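Insecticidal protein (Brevibacillus laterosporus, PDB 7ML9) is active against the western corn rootworm, probably by forming a beta-barrel pore in membranes, as a member of the ETX/MTX2 family of aerolysin-type toxins. Local coordinates at residues A[203-208]-A[284-289]; A[220-225]-A[264-269]. All coordinates share one frame; numbering follows the deposited sequence.

How the interactions relate
Strand 201-229 and strand 266-289 run antiparallel beside each other, and both interactions are pairings between these same two long strands. Coming from the N terminus, the chain enters strand 201-229 at 203-208, reaches 220-225 near its far end, passes through strand 238-241, helix 242-252 and strand 260-263, and returns at 264-269. There interaction 2 closes the inner loop. Strand 266-289 then runs back until 284-289 meets 203-208, so interaction 1 closes the outer loop and interaction 2 is nested within it. Their centres lie about 57 Å apart, on opposite sides of the chain's centre; interaction 2 holds the pair together toward the helix-bearing end and interaction 1 toward the remote end.

Interaction 1: A[203-208]-A[284-289]; sequences RVLAYL and ILKIED. With EDO (1,2-ethanediol), chain I.
Arg203 is the side chain to follow here. Its CB sits 4.0 Å from Glu288 O, over a hydrogen-bonded antiparallel pair in which Arg203 N and Glu288 N each donate to the other residue's carbonyl. CG stands anti to the backbone N (chi1 -174°), and the chain then bends at chi3 (84°). CD meets an ethanediol, probably from the crystallisation liquor, with EDO O2 at 3.2 Å, and NE passes 3.2 Å from Glu288 OE1. At the tip the guanidinium divides its partners: NH2 makes a short salt bridge of 2.5 Å to Glu288 OE1, while NH1 makes a very short hydrogen bond to EDO O2, at the guanidinium edge. The carboxylate plane is turned 49° from the guanidinium, so the two do not pair flat. Its other oxygen, Glu288 OE2, takes a weak bond from Lys286 NZ at 3.4 Å, and two positive groups thus flank one carboxylate, which probably favours its charged form. On the other face, Ile287 CD1 fits against Val204 CG2 at 3.6 Å, and Leu285 CD2 covers Ala206 CB. Val204 and Ala206 pack on Phe130 of strand 130-147, while strand 86-115 bonds to 203-208 and strand 303-323 to 284-289 along their outer edges.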
ATOM      1  N   ARG A 203      41.107 -12.847 -13.958  1.00 23.32           N
ATOM      2  CA  ARG A 203      40.563 -12.416 -12.682  1.00 26.80           C
ATOM      3  C   ARG A 203      39.059 -12.289 -12.855  1.00 24.89           C
ATOM      4  O   ARG A 203      38.604 -11.695 -13.836  1.00 25.48           O
ATOM      5  CB  ARG A 203      41.173 -11.082 -12.261  1.00 29.02           C
ATOM      6  CG  ARG A 203      40.773 -10.615 -10.897  1.00 35.31           C
ATOM      7  CD  ARG A 203      41.716  -9.522 -10.443  1.00 40.06           C
ATOM      8  NE  ARG A 203      41.321  -8.221 -10.965  1.00 49.00           N
ATOM      9  CZ  ARG A 203      42.131  -7.173 -11.054  1.00 58.53           C
ATOM     10  NH1 ARG A 203      43.396  -7.277 -10.664  1.00 60.11           N
ATOM     11  NH2 ARG A 203      41.678  -6.021 -11.541  1.00 57.32           N
ATOM     12  N   VAL A 204      38.295 -12.879 -11.938  1.00 22.24           N
ATOM     13  CA  VAL A 204      36.840 -12.751 -11.925  1.00 20.50           C
ATOM     14  C   VAL A 204      36.464 -11.820 -10.781  1.00 28.32           C
ATOM     15  O   VAL A 204      36.767 -12.117  -9.621  1.00 19.74           O
ATOM     16  CB  VAL A 204      36.143 -14.107 -11.757  1.00 26.97           C
ATOM     17  CG1 VAL A 204      34.620 -13.926 -11.865  1.00 23.97           C
ATOM     18  CG2 VAL A 204      36.647 -15.084 -12.789  1.00 30.54           C
ATOM     19  N   LEU A 205      35.820 -10.697 -11.105  1.00 25.66           N
ATOM     20  CA  LEU A 205      35.257  -9.778 -10.119  1.00 25.72           C
ATOM     21  C   LEU A 205      33.741  -9.922 -10.107  1.00 27.72           C
ATOM     22  O   LEU A 205      33.112  -9.998 -11.168  1.00 22.85           O
ATOM     23  CB  LEU A 205      35.609  -8.323 -10.428  1.00 23.38           C
ATOM     24  CG  LEU A 205      37.038  -7.857 -10.691  1.00 30.40           C
ATOM     25  CD1 LEU A 205      37.067  -6.341 -10.803  1.00 37.65           C
ATOM     26  CD2 LEU A 205      37.932  -8.266  -9.585  1.00 34.77           C
ATOM     27  N   ALA A 206      33.149  -9.941  -8.909  1.00 23.49           N
ATOM     28  CA  ALA A 206      31.711 -10.144  -8.755  1.00 20.11           C
ATOM     29  C   ALA A 206      31.072  -8.903  -8.147  1.00 20.82           C
ATOM     30  O   ALA A 206      31.633  -8.283  -7.230  1.00 19.77           O
ATOM     31  CB  ALA A 206      31.395 -11.367  -7.878  1.00 19.40           C
ATOM     32  N   TYR A 207      29.901  -8.542  -8.674  1.00 22.72           N
ATOM     33  CA  TYR A 207      29.127  -7.410  -8.189  1.00 21.40           C
ATOM     34  C   TYR A 207      27.681  -7.833  -8.007  1.00 22.65           C
ATOM     35  O   TYR A 207      27.125  -8.547  -8.847  1.00 23.60           O
ATOM     36  CB  TYR A 207      29.192  -6.225  -9.153  1.00 22.18           C
ATOM     37  CG  TYR A 207      30.576  -5.681  -9.358  1.00 21.96           C
ATOM     38  CD1 TYR A 207      31.445  -6.277 -10.265  1.00 23.65           C
ATOM     39  CD2 TYR A 207      31.015  -4.574  -8.656  1.00 18.21           C
ATOM     40  CE1 TYR A 207      32.721  -5.779 -10.461  1.00 26.86           C
ATOM     41  CE2 TYR A 207      32.290  -4.063  -8.851  1.00 30.92           C
ATOM     42  CZ  TYR A 207      33.136  -4.677  -9.757  1.00 27.92           C
ATOM     43  OH  TYR A 207      34.407  -4.192  -9.955  1.00 33.59           O
ATOM     44  N   LEU A 208      27.079  -7.413  -6.893  1.00 21.35           N
ATOM     45  CA  LEU A 208      25.656  -7.635  -6.671  1.00 20.85           C
ATOM     46  C   LEU A 208      24.893  -6.444  -7.246  1.00 16.80           C
ATOM     47  O   LEU A 208      25.166  -5.294  -6.887  1.00 18.86           O
ATOM     48  CB  LEU A 208      25.345  -7.800  -5.182  1.00 20.89           C
ATOM     49  CG  LEU A 208      23.857  -7.912  -4.818  1.00 21.89           C
ATOM     50  CD1 LEU A 208      23.264  -9.221  -5.309  1.00 20.62           C
ATOM     51  CD2 LEU A 208      23.683  -7.775  -3.309  1.00 25.06           C
ATOM     52  N   ILE A 284      26.517  -9.712 -11.564  1.00 25.59           N
ATOM     53  CA  ILE A 284      27.307  -9.595 -12.784  1.00 27.90           C
ATOM     54  C   ILE A 284      28.748  -9.981 -12.462  1.00 25.61           C
ATOM     55  O   ILE A 284      29.339  -9.455 -11.509  1.00 25.13           O
ATOM     56  CB  ILE A 284      27.214  -8.183 -13.387  1.00 30.26           C
ATOM     57  CG1 ILE A 284      28.087  -8.071 -14.646  1.00 36.26           C
ATOM     58  CG2 ILE A 284      27.570  -7.127 -12.365  1.00 33.32           C
ATOM     59  CD1 ILE A 284      27.517  -7.113 -15.693  1.00 45.34           C
ATOM     60  N   LEU A 285      29.297 -10.920 -13.239  1.00 23.99           N
ATOM     61  CA  LEU A 285      30.705 -11.297 -13.162  1.00 22.37           C
ATOM     62  C   LEU A 285      31.469 -10.627 -14.294  1.00 26.27           C
ATOM     63  O   LEU A 285      31.060 -10.703 -15.455  1.00 33.98           O
ATOM     64  CB  LEU A 285      30.882 -12.810 -13.243  1.00 21.08           C
ATOM     65  CG  LEU A 285      30.175 -13.667 -12.205  1.00 27.55           C
ATOM     66  CD1 LEU A 285      30.654 -15.112 -12.283  1.00 25.43           C
ATOM     67  CD2 LEU A 285      30.413 -13.088 -10.833  1.00 24.96           C
ATOM     68  N   LYS A 286      32.555  -9.958 -13.948  1.00 24.24           N
ATOM     69  CA  LYS A 286      33.424  -9.270 -14.889  1.00 25.10           C
ATOM     70  C   LYS A 286      34.741 -10.038 -14.961  1.00 32.47           C
ATOM     71  O   LYS A 286      35.397 -10.247 -13.933  1.00 29.23           O
ATOM     72  CB  LYS A 286      33.623  -7.833 -14.423  1.00 25.45           C
ATOM     73  CG  LYS A 286      34.593  -6.972 -15.180  1.00 38.07           C
ATOM     74  CD  LYS A 286      34.912  -5.754 -14.321  1.00 41.51           C
ATOM     75  CE  LYS A 286      34.757  -4.448 -15.068  1.00 49.22           C
ATOM     76  NZ  LYS A 286      35.991  -3.617 -14.962  1.00 56.96           N
ATOM     77  N   ILE A 287      35.112 -10.472 -16.165  1.00 27.57           N
ATOM     78  CA  ILE A 287      36.297 -11.303 -16.385  1.00 24.35           C
ATOM     79  C   ILE A 287      37.398 -10.434 -16.968  1.00 30.82           C
ATOM     80  O   ILE A 287      37.223  -9.845 -18.040  1.00 29.39           O
ATOM     81  CB  ILE A 287      35.991 -12.472 -17.329  1.00 26.10           C
ATOM     82  CG1 ILE A 287      34.696 -13.170 -16.923  1.00 32.57           C
ATOM     83  CG2 ILE A 287      37.195 -13.423 -17.404  1.00 27.47           C
ATOM     84  CD1 ILE A 287      34.718 -13.739 -15.532  1.00 28.14           C
ATOM     85  N   GLU A 288      38.539 -10.367 -16.281  1.00 27.61           N
ATOM     86  CA  GLU A 288      39.662  -9.543 -16.706  1.00 27.46           C
ATOM     87  C   GLU A 288      40.878 -10.408 -17.013  1.00 31.02           C
ATOM     88  O   GLU A 288      41.192 -11.343 -16.272  1.00 25.10           O
ATOM     89  CB  GLU A 288      40.045  -8.520 -15.642  1.00 32.00           C
ATOM     90  CG  GLU A 288      38.995  -7.460 -15.375  1.00 37.55           C
ATOM     91  CD  GLU A 288      39.438  -6.456 -14.324  1.00 51.11           C
ATOM     92  OE1 GLU A 288      40.430  -6.739 -13.611  1.00 47.38           O
ATOM     93  OE2 GLU A 288      38.799  -5.383 -14.217  1.00 49.71           O
ATOM     94  N   ASP A 289      41.568 -10.074 -18.099  1.00 31.78           N
ATOM     95  CA  ASP A 289      42.832 -10.717 -18.454  1.00 26.58           C
ATOM     96  C   ASP A 289      43.939  -9.967 -17.726  1.00 25.97           C
ATOM     97  O   ASP A 289      44.199  -8.794 -18.021  1.00 32.11           O
ATOM     98  CB  ASP A 289      43.032 -10.689 -19.967  1.00 34.10           C
ATOM     99  CG  ASP A 289      44.235 -11.515 -20.426  1.00 34.46           C
ATOM    100  OD1 ASP A 289      45.074 -11.890 -19.582  1.00 28.65           O
ATOM    101  OD2 ASP A 289      44.329 -11.788 -21.642  1.00 33.11           O
TER
HETATM  102  C1  EDO I 408      43.981 -10.692  -8.096  1.00 47.48           C
HETATM  103  O1  EDO I 408      42.933 -11.175  -7.248  1.00 53.27           O
HETATM  104  C2  EDO I 408      44.331  -9.258  -7.736  1.00 54.40           C
HETATM  105  O2  EDO I 408      44.321  -8.484  -8.939  1.00 61.67           O

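Interaction 2: A[220-225]-A[264-269]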
ATOM      1  N   TYR A 220      -9.254  -0.235   1.903  1.00 18.47           N
ATOM      2  CA  TYR A 220     -10.713  -0.311   1.791  1.00 19.44           C
ATOM      3  C   TYR A 220     -11.286  -0.922   3.056  1.00 24.49           C
ATOM      4  O   TYR A 220     -10.726  -1.872   3.608  1.00 18.52           O
ATOM      5  CB  TYR A 220     -11.174  -1.171   0.594  1.00 21.01           C
ATOM      6  CG  TYR A 220     -10.812  -0.636  -0.766  1.00 25.05           C
ATOM      7  CD1 TYR A 220     -11.468   0.458  -1.303  1.00 20.58           C
ATOM      8  CD2 TYR A 220      -9.808  -1.234  -1.527  1.00 27.13           C
ATOM      9  CE1 TYR A 220     -11.150   0.946  -2.557  1.00 24.66           C
ATOM     10  CE2 TYR A 220      -9.481  -0.750  -2.780  1.00 25.01           C
ATOM     11  CZ  TYR A 220     -10.154   0.337  -3.292  1.00 29.62           C
ATOM     12  OH  TYR A 220      -9.824   0.829  -4.534  1.00 31.92           O
ATOM     13  N   ALA A 221     -12.410  -0.394   3.517  1.00 20.09           N
ATOM     14  CA  ALA A 221     -13.159  -1.065   4.565  1.00 16.12           C
ATOM     15  C   ALA A 221     -14.623  -1.089   4.155  1.00 22.74           C
ATOM     16  O   ALA A 221     -15.146  -0.086   3.654  1.00 19.88           O
ATOM     17  CB  ALA A 221     -12.966  -0.367   5.918  1.00 21.91           C
ATOM     18  N   ASN A 222     -15.264  -2.234   4.334  1.00 19.35           N
ATOM     19  CA  ASN A 222     -16.696  -2.383   4.120  1.00 19.13           C
ATOM     20  C   ASN A 222     -17.354  -2.273   5.488  1.00 19.99           C
ATOM     21  O   ASN A 222     -17.041  -3.062   6.389  1.00 21.32           O
ATOM     22  CB  ASN A 222     -17.002  -3.725   3.454  1.00 18.68           C
ATOM     23  CG  ASN A 222     -18.488  -3.945   3.198  1.00 23.84           C
ATOM     24  OD1 ASN A 222     -19.315  -3.878   4.110  1.00 23.49           O
ATOM     25  ND2 ASN A 222     -18.826  -4.238   1.951  1.00 24.94           N
ATOM     26  N   VAL A 223     -18.231  -1.278   5.658  1.00 19.65           N
ATOM     27  CA  VAL A 223     -18.842  -1.020   6.959  1.00 16.82           C
ATOM     28  C   VAL A 223     -20.361  -1.014   6.824  1.00 18.17           C
ATOM     29  O   VAL A 223     -20.915  -0.610   5.796  1.00 17.58           O
ATOM     30  CB  VAL A 223     -18.347   0.302   7.596  1.00 17.78           C
ATOM     31  CG1 VAL A 223     -16.818   0.368   7.609  1.00 20.57           C
ATOM     32  CG2 VAL A 223     -18.890   1.485   6.863  1.00 18.56           C
ATOM     33  N   GLY A 224     -21.033  -1.466   7.884  1.00 15.13           N
ATOM     34  CA  GLY A 224     -22.477  -1.549   7.918  1.00 20.00           C
ATOM     35  C   GLY A 224     -23.050  -0.593   8.953  1.00 17.99           C
ATOM     36  O   GLY A 224     -22.333  -0.030   9.777  1.00 16.27           O
ATOM     37  N   GLY A 225     -24.359  -0.375   8.868  1.00 16.58           N
ATOM     38  CA  GLY A 225     -24.996   0.532   9.807  1.00 17.23           C
ATOM     39  C   GLY A 225     -26.352   0.993   9.321  1.00 17.48           C
ATOM     40  O   GLY A 225     -26.738   0.776   8.168  1.00 16.30           O
ATOM     41  N   GLY A 264     -24.686  -2.366  -1.702  1.00 24.46           N
ATOM     42  CA  GLY A 264     -25.911  -2.910  -1.136  1.00 23.27           C
ATOM     43  C   GLY A 264     -26.306  -2.104   0.096  1.00 19.62           C
ATOM     44  O   GLY A 264     -26.362  -0.870   0.063  1.00 20.55           O
ATOM     45  N   ARG A 265     -26.556  -2.799   1.208  1.00 18.98           N
ATOM     46  CA  ARG A 265     -26.879  -2.124   2.467  1.00 17.28           C
ATOM     47  C   ARG A 265     -25.664  -1.501   3.151  1.00 20.93           C
ATOM     48  O   ARG A 265     -25.844  -0.695   4.071  1.00 19.06           O
ATOM     49  CB  ARG A 265     -27.542  -3.110   3.440  1.00 21.37           C
ATOM     50  CG  ARG A 265     -28.837  -3.745   2.927  1.00 25.49           C
ATOM     51  CD  ARG A 265     -29.364  -4.805   3.909  1.00 28.86           C
ATOM     52  NE  ARG A 265     -29.518  -4.264   5.262  1.00 29.19           N
ATOM     53  CZ  ARG A 265     -30.606  -3.628   5.693  1.00 35.21           C
ATOM     54  NH1 ARG A 265     -31.640  -3.465   4.878  1.00 36.12           N
ATOM     55  NH2 ARG A 265     -30.659  -3.158   6.936  1.00 30.11           N
ATOM     56  N   ASP A 266     -24.445  -1.841   2.730  1.00 19.45           N
ATOM     57  CA  ASP A 266     -23.227  -1.352   3.359  1.00 18.89           C
ATOM     58  C   ASP A 266     -22.626  -0.225   2.522  1.00 18.15           C
ATOM     59  O   ASP A 266     -23.134   0.141   1.455  1.00 17.89           O
ATOM     60  CB  ASP A 266     -22.206  -2.493   3.529  1.00 19.55           C
ATOM     61  CG  ASP A 266     -22.806  -3.731   4.189  1.00 28.44           C
ATOM     62  OD1 ASP A 266     -23.273  -3.632   5.354  1.00 27.46           O
ATOM     63  OD2 ASP A 266     -22.821  -4.805   3.536  1.00 30.51           O
ATOM     64  N   VAL A 267     -21.523   0.335   3.017  1.00 15.64           N
ATOM     65  CA  VAL A 267     -20.731   1.275   2.240  1.00 13.20           C
ATOM     66  C   VAL A 267     -19.273   0.825   2.304  1.00 18.33           C
ATOM     67  O   VAL A 267     -18.826   0.208   3.279  1.00 18.22           O
ATOM     68  CB  VAL A 267     -20.860   2.745   2.719  1.00 16.47           C
ATOM     69  CG1 VAL A 267     -22.360   3.193   2.863  1.00 14.10           C
ATOM     70  CG2 VAL A 267     -20.146   2.926   3.998  1.00 23.05           C
ATOM     71  N   ILE A 268     -18.535   1.130   1.247  1.00 17.02           N
ATOM     72  CA  ILE A 268     -17.090   0.901   1.203  1.00 19.63           C
ATOM     73  C   ILE A 268     -16.408   2.254   1.309  1.00 15.60           C
ATOM     74  O   ILE A 268     -16.735   3.180   0.557  1.00 17.46           O
ATOM     75  CB  ILE A 268     -16.677   0.169  -0.085  1.00 18.37           C
ATOM     76  CG1 ILE A 268     -17.317  -1.211  -0.139  1.00 22.51           C
ATOM     77  CG2 ILE A 268     -15.149   0.075  -0.190  1.00 20.25           C
ATOM     78  CD1 ILE A 268     -17.229  -1.858  -1.507  1.00 20.54           C
ATOM     79  N   VAL A 269     -15.474   2.381   2.247  1.00 13.54           N
ATOM     80  CA  VAL A 269     -14.733   3.619   2.436  1.00 14.09           C
ATOM     81  C   VAL A 269     -13.280   3.372   2.037  1.00 18.16           C
ATOM     82  O   VAL A 269     -12.739   2.294   2.287  1.00 17.14           O
ATOM     83  CB  VAL A 269     -14.860   4.140   3.882  1.00 16.86           C
ATOM     84  CG1 VAL A 269     -14.267   3.179   4.899  1.00 21.57           C
ATOM     85  CG2 VAL A 269     -14.242   5.519   4.002  1.00 19.13           C
TER
HETATM   86  O   HOH W   1     -21.693  -5.244   1.215  1.00 30.12           O
HETATM   87  O   HOH W   2     -25.481  -1.869   6.456  1.00 21.72           O
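Asn222 and Asp266 cross at about a right angle, with the amide plane turned 66° from the carboxylate. Asn222 extends with CG anti to its backbone N (chi1 -180°), which brings OD1 to 3.3 Å from Asp266 CB; this oxygen is taken by Asn89 ND2 of strand 86-115. The two polar tips are joined through a water that accepts from Asn222 ND2 and bonds Asp266 OD2 at 2.6 Å. A second water accepts from Gly225 N and lies within hydrogen-bonding distance of Asp266 OD1 and Arg265 O, bridging the strand's start and the glycine end of 220-225. Beside Asn222, Ile268 crosses obliquely: CG1 comes to 4.0 Å from Asn222 ND2, and CG2 to 3.9 Å from Tyr220 CD1, whose ring also stacks with Trp92. On the reverse face Val223 and Val267 cross obliquely as well, their CG2 methyls tightly pressed at 3.4 Å, and Ala221 CB meets Val269 CG1. From helix 242-252, Ile242 touches both Val223 and Val267, and Leu246 touches Val267. Beneath the side chains, Val223 N to Val267 O is nearly straight (172°), one of four backbone bonds. Long, twisted antiparallel strands paired like this are in keeping with the elongated aerolysin-type fold of ETX/MTX2 toxins.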